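Local coordinates for protein saframycin Mx1 synthetase B (Legionella pneumophila subsp. pneumophila, PDB 3KXW) that belongs to the ANL superfamily of AMP-binding enzymes and holds 5'-O-[(S)-(dodecanoyloxy)(hydroxy)phosphoryl]adenosine in its pocket, at residues 69-74 against 119-124; 94-99 against 216-221; 247-252 against 271-276; 281-286 against 311-316. One frame throughout, in Å; residues are numbered along the deposited sequence.

Contact 1 (69-74 against 119-124); sequences LLLFAP and VLMIAD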
# COMPACT_ATOMS: atom_id res chain seq x y z
N LEU A 69 7.58 -16.92 -8.13
CA LEU A 69 7.97 -15.54 -7.88
C LEU A 69 7.62 -14.66 -9.08
O LEU A 69 7.88 -15.04 -10.22
CB LEU A 69 9.49 -15.49 -7.63
CG LEU A 69 10.01 -14.22 -7.00
CD1 LEU A 69 9.41 -14.07 -5.60
CD2 LEU A 69 11.56 -14.20 -6.97
N LEU A 70 7.06 -13.49 -8.84
CA LEU A 70 6.68 -12.62 -9.94
C LEU A 70 7.44 -11.32 -9.83
O LEU A 70 7.13 -10.50 -8.98
CB LEU A 70 5.19 -12.33 -9.92
CG LEU A 70 4.30 -13.56 -9.95
CD1 LEU A 70 2.82 -13.16 -9.92
CD2 LEU A 70 4.58 -14.39 -11.20
N LEU A 71 8.45 -11.16 -10.68
CA LEU A 71 9.30 -9.98 -10.61
C LEU A 71 8.89 -9.05 -11.73
O LEU A 71 9.28 -9.27 -12.89
CB LEU A 71 10.77 -10.40 -10.70
CG LEU A 71 11.89 -9.44 -10.35
CD1 LEU A 71 13.23 -10.18 -10.36
CD2 LEU A 71 11.92 -8.27 -11.34
N PHE A 72 8.08 -8.03 -11.41
CA PHE A 72 7.53 -7.13 -12.41
C PHE A 72 7.37 -5.73 -11.88
O PHE A 72 6.97 -5.54 -10.71
CB PHE A 72 6.13 -7.59 -12.87
CG PHE A 72 6.14 -8.82 -13.71
CD1 PHE A 72 6.33 -8.73 -15.08
CD2 PHE A 72 5.96 -10.08 -13.12
CE1 PHE A 72 6.36 -9.89 -15.87
CE2 PHE A 72 5.97 -11.24 -13.89
CZ PHE A 72 6.18 -11.14 -15.28
N ALA A 73 7.64 -4.74 -12.73
CA ALA A 73 7.15 -3.39 -12.50
C ALA A 73 5.63 -3.40 -12.72
O ALA A 73 5.08 -4.33 -13.32
CB ALA A 73 7.84 -2.40 -13.46
N PRO A 74 4.95 -2.36 -12.24
CA PRO A 74 3.51 -2.25 -12.50
C PRO A 74 3.21 -2.33 -14.00
O PRO A 74 3.99 -1.85 -14.81
CB PRO A 74 3.16 -0.85 -11.98
CG PRO A 74 4.21 -0.54 -10.96
CD PRO A 74 5.47 -1.17 -11.52
N VAL A 119 10.67 -18.21 -11.44
CA VAL A 119 10.39 -16.77 -11.40
C VAL A 119 10.03 -16.29 -12.81
O VAL A 119 10.68 -16.66 -13.79
CB VAL A 119 11.55 -15.93 -10.76
CG1 VAL A 119 12.88 -16.19 -11.46
CG2 VAL A 119 11.22 -14.44 -10.78
N LEU A 120 8.95 -15.51 -12.90
CA LEU A 120 8.56 -14.86 -14.14
C LEU A 120 8.96 -13.39 -14.11
O LEU A 120 8.85 -12.72 -13.09
CB LEU A 120 7.04 -14.98 -14.37
CG LEU A 120 6.55 -16.43 -14.33
CD1 LEU A 120 5.05 -16.49 -14.53
CD2 LEU A 120 7.25 -17.32 -15.38
N MSE A 121 9.43 -12.89 -15.24
CA MSE A 121 9.74 -11.46 -15.33
C MSE A 121 9.76 -11.11 -16.80
O MSE A 121 9.74 -12.00 -17.63
CB MSE A 121 11.11 -11.19 -14.70
CG MSE A 121 12.28 -11.83 -15.46
SE MSE A 121 13.98 -11.55 -14.49
CE MSE A 121 13.73 -12.79 -12.97
N ILE A 122 9.84 -9.83 -17.16
CA ILE A 122 9.92 -9.49 -18.58
C ILE A 122 11.33 -9.72 -19.16
O ILE A 122 12.31 -9.73 -18.42
CB ILE A 122 9.44 -8.07 -18.91
CG1 ILE A 122 10.42 -7.03 -18.36
CG2 ILE A 122 8.01 -7.85 -18.43
CD1 ILE A 122 10.12 -5.62 -18.83
N ALA A 123 11.42 -9.91 -20.48
CA ALA A 123 12.69 -10.22 -21.13
C ALA A 123 13.81 -9.23 -20.79
O ALA A 123 14.93 -9.64 -20.50
CB ALA A 123 12.51 -10.33 -22.66
N ASP A 124 13.49 -7.95 -20.80
CA ASP A 124 14.45 -6.92 -20.40
C ASP A 124 15.05 -7.22 -19.04
O ASP A 124 16.22 -6.93 -18.78
CB ASP A 124 13.80 -5.53 -20.38
CG ASP A 124 13.64 -4.93 -21.77
OD1 ASP A 124 14.16 -5.54 -22.75
OD2 ASP A 124 13.02 -3.86 -21.90
O HOH W 1 9.76 -7.82 -15.09
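Leu69 and Val119 run alongside each other in the same direction, as paired residues of two neighbouring parallel strands, 67-71 and 118-121, in the middle of a mixed sheet. Val119 CG2 is the branch that meets Leu69, 3.7 Å from Leu69 CB. On the reverse face Leu70 and Leu120 are neighbours in the same manner, Leu70 CD2 to Leu120 CD1 at 4.0 Å, and helix 76-87 covers Leu70 through Ala81 and Cys85. Leucine and valine suit buried strands. The backbones are joined by Leu120 N to Leu69 O and Leu71 N to Leu120 O, each 2.9 Å with an N-H...O angle of 161°.

Toward the strand ends Met121 and Phe72 carry the contact. Met121, a selenomethionine, is bent at its last torsion (chi3 72°), which turns CE back to meet Leu71 CD1 at 3.7 Å. Phe72 lays its ring across the departing chain: Met121 CA sits over one face, offset toward the rim, in a CH-pi contact 4.0 Å from the ring centroid. Ile122 CG2 approaches the same ring at its edge, next to CE1, so the ring lies against the last strand residue and the N-cap residue of helix 123-129. Beyond the last direct backbone bond, one water bridges the gap, donating to Leu71 O at 2.7 Å and accepting from Ile122 N.

Contact 2 (94-99 against 216-221); sequences PIYPPA and PPHHDM. With 1ZZ (5'-O-[(S)-(dodecanoyloxy)(hydroxy)phosphoryl]adenosine), chain B.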
# COMPACT_ATOMS: atom_id res chain seq x y z
N PRO A 94 4.44 -11.93 -5.60
CA PRO A 94 4.85 -10.68 -6.24
C PRO A 94 5.95 -9.93 -5.51
O PRO A 94 5.87 -9.80 -4.28
CB PRO A 94 3.57 -9.82 -6.18
CG PRO A 94 2.46 -10.75 -5.97
CD PRO A 94 3.06 -11.88 -5.13
N ILE A 95 6.95 -9.44 -6.23
CA ILE A 95 7.98 -8.60 -5.62
C ILE A 95 8.33 -7.41 -6.52
O ILE A 95 8.26 -7.51 -7.74
CB ILE A 95 9.28 -9.39 -5.31
CG1 ILE A 95 9.97 -9.83 -6.60
CG2 ILE A 95 9.00 -10.57 -4.42
CD1 ILE A 95 11.39 -10.46 -6.40
N TYR A 96 8.70 -6.29 -5.89
CA TYR A 96 9.27 -5.13 -6.59
C TYR A 96 10.56 -5.55 -7.28
O TYR A 96 11.36 -6.27 -6.70
CB TYR A 96 9.65 -4.04 -5.58
CG TYR A 96 8.51 -3.38 -4.84
CD1 TYR A 96 7.90 -2.22 -5.34
CD2 TYR A 96 8.06 -3.88 -3.61
CE1 TYR A 96 6.85 -1.60 -4.66
CE2 TYR A 96 7.01 -3.26 -2.92
CZ TYR A 96 6.41 -2.12 -3.46
OH TYR A 96 5.37 -1.52 -2.78
N PRO A 97 10.78 -5.09 -8.52
CA PRO A 97 12.07 -5.36 -9.14
C PRO A 97 13.20 -4.85 -8.23
O PRO A 97 13.09 -3.74 -7.70
CB PRO A 97 11.98 -4.58 -10.46
CG PRO A 97 10.53 -4.63 -10.79
CD PRO A 97 9.82 -4.50 -9.46
N PRO A 98 14.25 -5.66 -8.03
CA PRO A 98 15.32 -5.38 -7.05
C PRO A 98 16.34 -4.39 -7.62
O PRO A 98 17.51 -4.74 -7.82
CB PRO A 98 15.96 -6.75 -6.81
CG PRO A 98 15.71 -7.52 -8.09
CD PRO A 98 14.43 -6.96 -8.71
N ALA A 99 15.87 -3.17 -7.87
CA ALA A 99 16.66 -2.19 -8.62
C ALA A 99 17.80 -1.59 -7.81
O ALA A 99 18.77 -1.08 -8.37
CB ALA A 99 15.75 -1.09 -9.15
N PRO A 216 0.93 1.03 -5.77
CA PRO A 216 1.83 -0.11 -5.98
C PRO A 216 1.03 -1.42 -6.06
O PRO A 216 0.31 -1.72 -5.11
CB PRO A 216 2.69 -0.13 -4.70
CG PRO A 216 2.58 1.24 -4.11
CD PRO A 216 1.32 1.90 -4.65
N PRO A 217 1.17 -2.19 -7.14
CA PRO A 217 0.48 -3.49 -7.21
C PRO A 217 1.16 -4.52 -6.30
O PRO A 217 0.66 -5.64 -6.21
CB PRO A 217 0.63 -3.91 -8.69
CG PRO A 217 1.61 -3.00 -9.31
CD PRO A 217 2.00 -1.92 -8.33
N HIS A 218 2.27 -4.16 -5.65
CA HIS A 218 2.97 -5.09 -4.75
C HIS A 218 2.61 -4.87 -3.26
O HIS A 218 3.24 -5.45 -2.35
CB HIS A 218 4.48 -4.96 -4.92
CG HIS A 218 4.93 -4.88 -6.36
ND1 HIS A 218 5.33 -5.99 -7.08
CD2 HIS A 218 5.08 -3.83 -7.19
CE1 HIS A 218 5.71 -5.62 -8.29
NE2 HIS A 218 5.57 -4.31 -8.38
N HIS A 219 1.64 -4.01 -3.02
CA HIS A 219 1.07 -3.79 -1.69
C HIS A 219 -0.41 -4.22 -1.80
O HIS A 219 -1.02 -4.11 -2.86
CB HIS A 219 1.20 -2.30 -1.34
CG HIS A 219 0.54 -1.91 -0.06
ND1 HIS A 219 -0.75 -1.41 -0.00
CD2 HIS A 219 0.99 -1.93 1.22
CE1 HIS A 219 -1.06 -1.14 1.25
NE2 HIS A 219 -0.02 -1.44 2.02
N ASP A 220 -0.98 -4.75 -0.72
CA ASP A 220 -2.36 -5.21 -0.71
C ASP A 220 -3.41 -4.24 -1.33
O ASP A 220 -4.22 -4.67 -2.13
CB ASP A 220 -2.80 -5.65 0.69
CG ASP A 220 -2.59 -4.59 1.74
OD1 ASP A 220 -2.35 -3.41 1.36
OD2 ASP A 220 -2.68 -4.93 2.95
N MSE A 221 -3.39 -2.97 -0.96
CA MSE A 221 -4.41 -2.05 -1.47
C MSE A 221 -4.46 -1.94 -3.00
O MSE A 221 -5.52 -2.05 -3.61
CB MSE A 221 -4.20 -0.66 -0.85
CG MSE A 221 -5.46 0.13 -0.73
SE MSE A 221 -5.36 1.54 0.68
CE MSE A 221 -3.80 2.46 -0.03
P 1ZZ B . -0.64 -3.38 5.28
C1 1ZZ B . -11.28 -0.37 -4.31
N1 1ZZ B . -3.31 1.32 8.76
O1 1ZZ B . -2.53 -0.81 4.61
C2 1ZZ B . -10.32 0.07 -3.19
N2 1ZZ B . -5.23 1.65 7.67
O2 1ZZ B . -2.00 -3.08 4.36
C3 1ZZ B . -10.67 -0.57 -1.84
N3 1ZZ B . -3.57 3.24 10.53
O3 1ZZ B . -0.66 -4.77 5.70
C4 1ZZ B . -9.49 -0.47 -0.87
N4 1ZZ B . -5.62 4.47 10.19
O4 1ZZ B . 0.65 -3.07 4.36
C5 1ZZ B . -9.90 -0.68 0.60
N5 1ZZ B . -7.24 3.96 8.59
O5 1ZZ B . -0.57 -2.36 6.60
C6 1ZZ B . -8.67 -0.44 1.48
O6 1ZZ B . -1.37 -0.08 8.08
C7 1ZZ B . -8.75 -0.41 3.03
O7 1ZZ B . -1.32 -0.11 10.99
C8 1ZZ B . -7.50 -0.02 3.84
O8 1ZZ B . -1.99 -2.44 10.49
C9 1ZZ B . -6.59 -1.25 4.00
C10 1ZZ B . -5.09 -0.93 4.13
C11 1ZZ B . -4.29 -2.26 4.00
C12 1ZZ B . -2.97 -2.12 4.78
C13 1ZZ B . -1.65 -2.26 7.50
C14 1ZZ B . -1.35 -1.32 8.49
C15 1ZZ B . -2.31 -1.39 9.73
C16 1ZZ B . -2.20 -0.22 10.32
C17 1ZZ B . -2.15 0.65 9.16
C18 1ZZ B . -4.19 0.91 7.68
C19 1ZZ B . -5.05 2.66 8.75
C20 1ZZ B . -3.96 2.42 9.41
C21 1ZZ B . -4.34 4.24 10.89
C22 1ZZ B . -5.96 3.77 9.24
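Tyr96 and His218 both hold CG anti to the carbonyl carbon (chi1 -66° and -44°), which sets where each ring begins; across the contact His218 gives its CB, and Tyr96 its backbone CA, to the other's ring. His218 CB stands over one face of the phenol, offset toward the rim and 3.8 Å from the Tyr96 ring centroid. In return Tyr96 CA lies over the centre of the imidazole, 4.0 Å from the His218 ring centroid. The ring planes are tilted by 32°, an oblique pairing. At the far end of the phenol, Tyr96 OH comes to 3.6 Å from Pro216 CB.

Pro216 to His219 form a type I beta turn. It leads from strand 210-213 to helix 220-233, with His219 at the N-cap position, while Tyr96 follows strand 91-95, an outermost strand of its sheet. Tyr96 also touches Gln534 of the C-terminal part of the chain.

The end of the turn and the start of the helix enter the ligand pocket. His219 NE2 makes a weak hydrogen bond to the phosphoryl oxygen O4 of the bound ligand, 2.9 Å long, and Met221, a selenomethionine, places SE 3.9 Å from ligand C6 on the dodecanoyl chain. Within four residues, His218 to Met221, aromatic and CH-pi packing gives way to polar and apolar ligand contacts, so the turn joins the sheet-side packing to the pocket.

Contact 3 (247-252 against 271-276); sequences QNPLSW and YDYCVK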
# COMPACT_ATOMS: atom_id res chain seq x y z
N GLN A 247 6.25 11.61 -10.15
CA GLN A 247 6.80 12.58 -11.09
C GLN A 247 5.84 13.70 -11.45
O GLN A 247 6.28 14.80 -11.80
CB GLN A 247 7.23 11.88 -12.37
CG GLN A 247 8.41 10.97 -12.19
CD GLN A 247 9.70 11.63 -12.62
OE1 GLN A 247 10.56 11.94 -11.79
NE2 GLN A 247 9.84 11.84 -13.92
N ASN A 248 4.54 13.43 -11.42
CA ASN A 248 3.56 14.39 -11.93
C ASN A 248 2.20 14.07 -11.35
O ASN A 248 1.38 13.46 -12.03
CB ASN A 248 3.48 14.29 -13.48
CG ASN A 248 2.57 15.35 -14.09
OD1 ASN A 248 2.36 16.42 -13.51
ND2 ASN A 248 2.02 15.05 -15.28
N PRO A 249 1.96 14.47 -10.10
CA PRO A 249 0.76 14.05 -9.37
C PRO A 249 -0.51 14.58 -10.02
O PRO A 249 -1.58 13.98 -9.86
CB PRO A 249 0.93 14.70 -7.97
CG PRO A 249 2.32 15.20 -7.92
CD PRO A 249 2.84 15.34 -9.31
N LEU A 250 -0.40 15.71 -10.72
CA LEU A 250 -1.52 16.22 -11.50
C LEU A 250 -2.08 15.13 -12.42
O LEU A 250 -3.29 15.11 -12.68
CB LEU A 250 -1.09 17.42 -12.35
CG LEU A 250 -2.14 17.89 -13.35
CD1 LEU A 250 -3.36 18.38 -12.61
CD2 LEU A 250 -1.54 18.99 -14.21
N SER A 251 -1.23 14.24 -12.92
CA SER A 251 -1.72 13.22 -13.85
C SER A 251 -2.78 12.32 -13.22
O SER A 251 -3.68 11.84 -13.90
CB SER A 251 -0.60 12.42 -14.51
OG SER A 251 0.02 11.57 -13.57
N TRP A 252 -2.71 12.10 -11.91
CA TRP A 252 -3.77 11.35 -11.22
C TRP A 252 -5.14 12.00 -11.46
O TRP A 252 -6.12 11.33 -11.78
CB TRP A 252 -3.49 11.31 -9.72
CG TRP A 252 -4.43 10.45 -8.88
CD1 TRP A 252 -5.26 9.47 -9.32
CD2 TRP A 252 -4.54 10.48 -7.46
NE1 TRP A 252 -5.92 8.89 -8.25
CE2 TRP A 252 -5.48 9.49 -7.09
CE3 TRP A 252 -3.92 11.24 -6.45
CZ2 TRP A 252 -5.83 9.24 -5.76
CZ3 TRP A 252 -4.29 11.00 -5.11
CH2 TRP A 252 -5.24 10.00 -4.78
N TYR A 271 -2.78 12.80 -0.84
CA TYR A 271 -3.64 13.97 -0.95
C TYR A 271 -2.83 15.25 -0.63
O TYR A 271 -2.94 16.26 -1.32
CB TYR A 271 -4.93 13.81 -0.10
CG TYR A 271 -5.80 12.64 -0.57
CD1 TYR A 271 -6.55 12.73 -1.73
CD2 TYR A 271 -5.85 11.45 0.14
CE1 TYR A 271 -7.34 11.67 -2.19
CE2 TYR A 271 -6.62 10.37 -0.30
CZ TYR A 271 -7.36 10.49 -1.47
OH TYR A 271 -8.12 9.45 -1.91
N ASP A 272 -1.99 15.19 0.40
CA ASP A 272 -1.12 16.30 0.73
C ASP A 272 -0.14 16.56 -0.39
O ASP A 272 0.20 17.69 -0.68
CB ASP A 272 -0.33 16.01 1.99
CG ASP A 272 -1.16 16.15 3.25
OD1 ASP A 272 -1.87 17.16 3.39
OD2 ASP A 272 -1.10 15.23 4.07
N TYR A 273 0.32 15.48 -1.01
CA TYR A 273 1.31 15.58 -2.07
C TYR A 273 0.72 16.32 -3.27
O TYR A 273 1.41 17.15 -3.89
CB TYR A 273 1.79 14.18 -2.45
CG TYR A 273 3.01 14.14 -3.34
CD1 TYR A 273 4.28 14.41 -2.85
CD2 TYR A 273 2.88 13.81 -4.66
CE1 TYR A 273 5.40 14.36 -3.70
CE2 TYR A 273 3.96 13.74 -5.49
CZ TYR A 273 5.21 14.02 -5.03
OH TYR A 273 6.24 13.92 -5.96
N CYS A 274 -0.53 16.01 -3.61
CA CYS A 274 -1.26 16.77 -4.64
C CYS A 274 -1.39 18.25 -4.32
O CYS A 274 -1.13 19.10 -5.16
CB CYS A 274 -2.66 16.20 -4.85
SG CYS A 274 -2.70 14.61 -5.71
N VAL A 275 -1.80 18.54 -3.09
CA VAL A 275 -1.94 19.93 -2.67
C VAL A 275 -0.60 20.67 -2.79
O VAL A 275 -0.55 21.80 -3.28
CB VAL A 275 -2.46 20.02 -1.22
CG1 VAL A 275 -2.29 21.45 -0.65
CG2 VAL A 275 -3.92 19.60 -1.16
N LYS A 276 0.46 20.03 -2.33
CA LYS A 276 1.78 20.65 -2.31
C LYS A 276 2.36 20.88 -3.72
O LYS A 276 3.01 21.91 -3.97
CB LYS A 276 2.75 19.81 -1.49
CG LYS A 276 4.05 20.54 -1.24
CD LYS A 276 4.56 20.29 0.13
CE LYS A 276 5.54 21.36 0.56
NZ LYS A 276 4.89 22.36 1.43
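Pro249 and Tyr273 make the closest apolar contact: the proline ring crosses the phenol at about a right angle and sets CG 3.3 Å from Tyr273 CE2, with Pro249 CB near CD2 and CE2 of the same ring at slightly longer range. In Tyr273, chi1 of -168° sets CG anti to the backbone N, and the ring then extends to Pro249; its hydroxyl is hydrogen-bonded to Leu246 O. Proline is well placed near the start of helix 250-259, where a residue without an N-H costs no helical bond.

A sulfur-aromatic contact lies next to it. Cys274 SG approaches the edge of the Trp252 six-membered ring near its plane, 3.7 Å from Trp252 CE3. The small thiol thus touches the indole edge and, more distantly, the proline, whose CB is 4.3 Å from Cys274 SG.

These side chains fill the junction of helix 250-259 with helix 269-277, two helices linked through strand 263-266, the outermost strand of a mixed sheet.

The aromatic pair is Trp252 with Tyr271. Their planes are turned by 40°, neither stacked nor edge-to-face, and Trp252 CH2 lies 3.7 Å from Tyr271 CE1. Both rings are buried, and their polar ends are satisfied toward the sheet: Trp252 NE1 bonds to Ser264 OG, Tyr271 OH to Phe295 O.

Within 247-252, Asn248 O accepts from two donors, Ser251 N and Ser251 OG, the hydroxyl coming in at 2.8 Å from Asn248 O.

Contact 4 (281-286 against 311-316); sequences EKKEGL and QAFKEF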
# COMPACT_ATOMS: atom_id res chain seq x y z
N GLU A 281 -2.59 27.32 -11.37
CA GLU A 281 -2.82 27.46 -12.80
C GLU A 281 -2.82 26.12 -13.52
O GLU A 281 -3.40 25.96 -14.60
CB GLU A 281 -1.82 28.44 -13.43
CG GLU A 281 -0.37 28.01 -13.31
CD GLU A 281 0.28 28.45 -12.01
OE1 GLU A 281 -0.41 28.99 -11.10
OE2 GLU A 281 1.52 28.26 -11.91
N LYS A 282 -2.18 25.13 -12.92
CA LYS A 282 -2.12 23.81 -13.53
C LYS A 282 -3.40 22.99 -13.32
O LYS A 282 -3.56 21.93 -13.92
CB LYS A 282 -0.91 23.04 -13.00
CG LYS A 282 0.43 23.64 -13.42
CD LYS A 282 0.62 23.55 -14.92
CE LYS A 282 1.96 24.12 -15.36
NZ LYS A 282 2.06 24.16 -16.85
N LYS A 283 -4.31 23.50 -12.49
CA LYS A 283 -5.59 22.83 -12.23
C LYS A 283 -6.60 23.03 -13.36
O LYS A 283 -7.61 22.33 -13.44
CB LYS A 283 -6.23 23.33 -10.93
CG LYS A 283 -5.33 23.23 -9.68
CD LYS A 283 -6.00 23.86 -8.48
CE LYS A 283 -5.09 23.80 -7.24
NZ LYS A 283 -5.74 24.53 -6.11
N GLU A 284 -6.33 24.00 -14.23
CA GLU A 284 -7.25 24.30 -15.33
C GLU A 284 -7.46 23.05 -16.19
O GLU A 284 -6.50 22.39 -16.57
CB GLU A 284 -6.71 25.46 -16.18
CG GLU A 284 -7.83 26.32 -16.77
CD GLU A 284 -7.35 27.56 -17.54
OE1 GLU A 284 -6.23 28.08 -17.27
OE2 GLU A 284 -8.11 28.03 -18.42
N GLY A 285 -8.71 22.70 -16.46
CA GLY A 285 -8.96 21.47 -17.19
C GLY A 285 -9.45 20.29 -16.34
O GLY A 285 -9.95 19.32 -16.90
N LEU A 286 -9.31 20.35 -15.02
CA LEU A 286 -9.79 19.25 -14.18
C LEU A 286 -11.31 19.26 -14.08
O LEU A 286 -11.93 20.31 -14.16
CB LEU A 286 -9.20 19.33 -12.77
CG LEU A 286 -7.69 19.15 -12.67
CD1 LEU A 286 -7.25 19.29 -11.20
CD2 LEU A 286 -7.26 17.81 -13.26
N GLN A 311 -10.35 22.01 -0.16
CA GLN A 311 -10.25 23.43 -0.50
C GLN A 311 -9.48 23.65 -1.82
O GLN A 311 -9.82 24.52 -2.62
CB GLN A 311 -9.62 24.25 0.64
CG GLN A 311 -10.45 24.33 1.93
CD GLN A 311 -11.79 24.99 1.70
OE1 GLN A 311 -11.95 25.79 0.78
NE2 GLN A 311 -12.77 24.65 2.52
N ALA A 312 -8.45 22.84 -2.04
CA ALA A 312 -7.64 22.95 -3.25
C ALA A 312 -8.36 22.52 -4.54
O ALA A 312 -8.02 23.00 -5.63
CB ALA A 312 -6.31 22.17 -3.08
N PHE A 313 -9.34 21.63 -4.43
CA PHE A 313 -9.95 21.07 -5.65
C PHE A 313 -11.46 21.25 -5.81
O PHE A 313 -12.03 20.84 -6.82
CB PHE A 313 -9.48 19.62 -5.86
CG PHE A 313 -8.00 19.53 -6.07
CD1 PHE A 313 -7.45 19.87 -7.30
CD2 PHE A 313 -7.15 19.21 -5.03
CE1 PHE A 313 -6.10 19.82 -7.51
CE2 PHE A 313 -5.76 19.19 -5.24
CZ PHE A 313 -5.25 19.49 -6.47
N LYS A 314 -12.09 21.85 -4.81
CA LYS A 314 -13.54 22.05 -4.81
C LYS A 314 -14.02 22.84 -6.01
O LYS A 314 -15.11 22.60 -6.51
CB LYS A 314 -14.00 22.72 -3.50
CG LYS A 314 -13.61 24.17 -3.33
CD LYS A 314 -14.16 24.72 -2.00
CE LYS A 314 -13.92 26.23 -1.86
NZ LYS A 314 -14.35 26.75 -0.52
N GLU A 315 -13.21 23.77 -6.48
CA GLU A 315 -13.60 24.54 -7.65
C GLU A 315 -13.59 23.68 -8.93
O GLU A 315 -14.12 24.09 -9.97
CB GLU A 315 -12.76 25.81 -7.79
CG GLU A 315 -12.89 26.74 -6.57
CD GLU A 315 -14.34 27.11 -6.23
OE1 GLU A 315 -15.20 27.16 -7.14
OE2 GLU A 315 -14.63 27.37 -5.04
N PHE A 316 -13.02 22.48 -8.84
CA PHE A 316 -12.99 21.59 -9.99
C PHE A 316 -13.83 20.33 -9.81
O PHE A 316 -13.52 19.30 -10.39
CB PHE A 316 -11.55 21.26 -10.38
CG PHE A 316 -10.73 22.48 -10.65
CD1 PHE A 316 -10.64 23.01 -11.92
CD2 PHE A 316 -10.13 23.16 -9.60
CE1 PHE A 316 -9.91 24.17 -12.16
CE2 PHE A 316 -9.41 24.32 -9.82
CZ PHE A 316 -9.29 24.82 -11.09
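Phe316 lays one face of its ring over the start of the Lys283 side chain, in a CH-pi contact that puts Lys283 CB 3.8 Å from the ring centroid. Lysine and phenylalanine cross at about a right angle, and the rim of the ring also meets the backbone, Phe316 CE1 being 3.2 Å from Lys283 O. Beyond CG the lysine is fully extended (chi2 175°), crossing Phe313 at about a right angle on its way to Ala312. There Lys283 NZ donates to Ala312 O at 2.8 Å, in the carbonyl plane and on a lone pair. A salt bridge to Glu280 holds the same ammonium group, consistent with a buried lysine whose charge is met by a carboxylate and a carbonyl. The Phe313 ring is 5.1 Å from Lys283 NZ, centroid to atom, so any cation-pi attraction is weak at most.

The contact packs the loop between helix 269-277 and strand 293-296 against the C-terminal part of helix 303-313 and the residues after it. The loop reverses in a type II beta turn from Lys283 to Leu286, closed by Leu286 N to Lys283 O. Gly285 has phi 103°, and a beta carbon there would press on the carbonyl oxygen of Glu284, so glycine is the natural occupant.

Leu286 follows the turn and touches both aromatics. Its CB lies 3.9 Å from Phe316 CB, and its branch atom CD1 is equally close to Phe313 CE1. Helix 250-259 adds Leu250, Leu253 and Thr257 to the surroundings of Leu286, while the Phe316 backbone is hydrogen-bonded to that of Leu288.

Overall arrangement
Contacts 1 and 3 are buried, contact 4 only partly so, and contact 2 lies at the surface although its centre is about 9 Å from that of the chain. Contacts 1 and 2 reach the same sheet through neighbouring strands 67-71 and 91-95, and the bond Leu70 O to Ile95 N probably joins them. Contacts 3 and 4 touch where Leu250 meets Leu286, sharing helix 250-259 as a common wall. Backbone pairing governs contact 1 alone; contact 2 relies on rings and reaches the ligand, contact 3 on apolar, aromatic and sulfur packing, and contact 4, about 26 Å from the chain's centre, adds a charged side chain bonded to a backbone carbonyl.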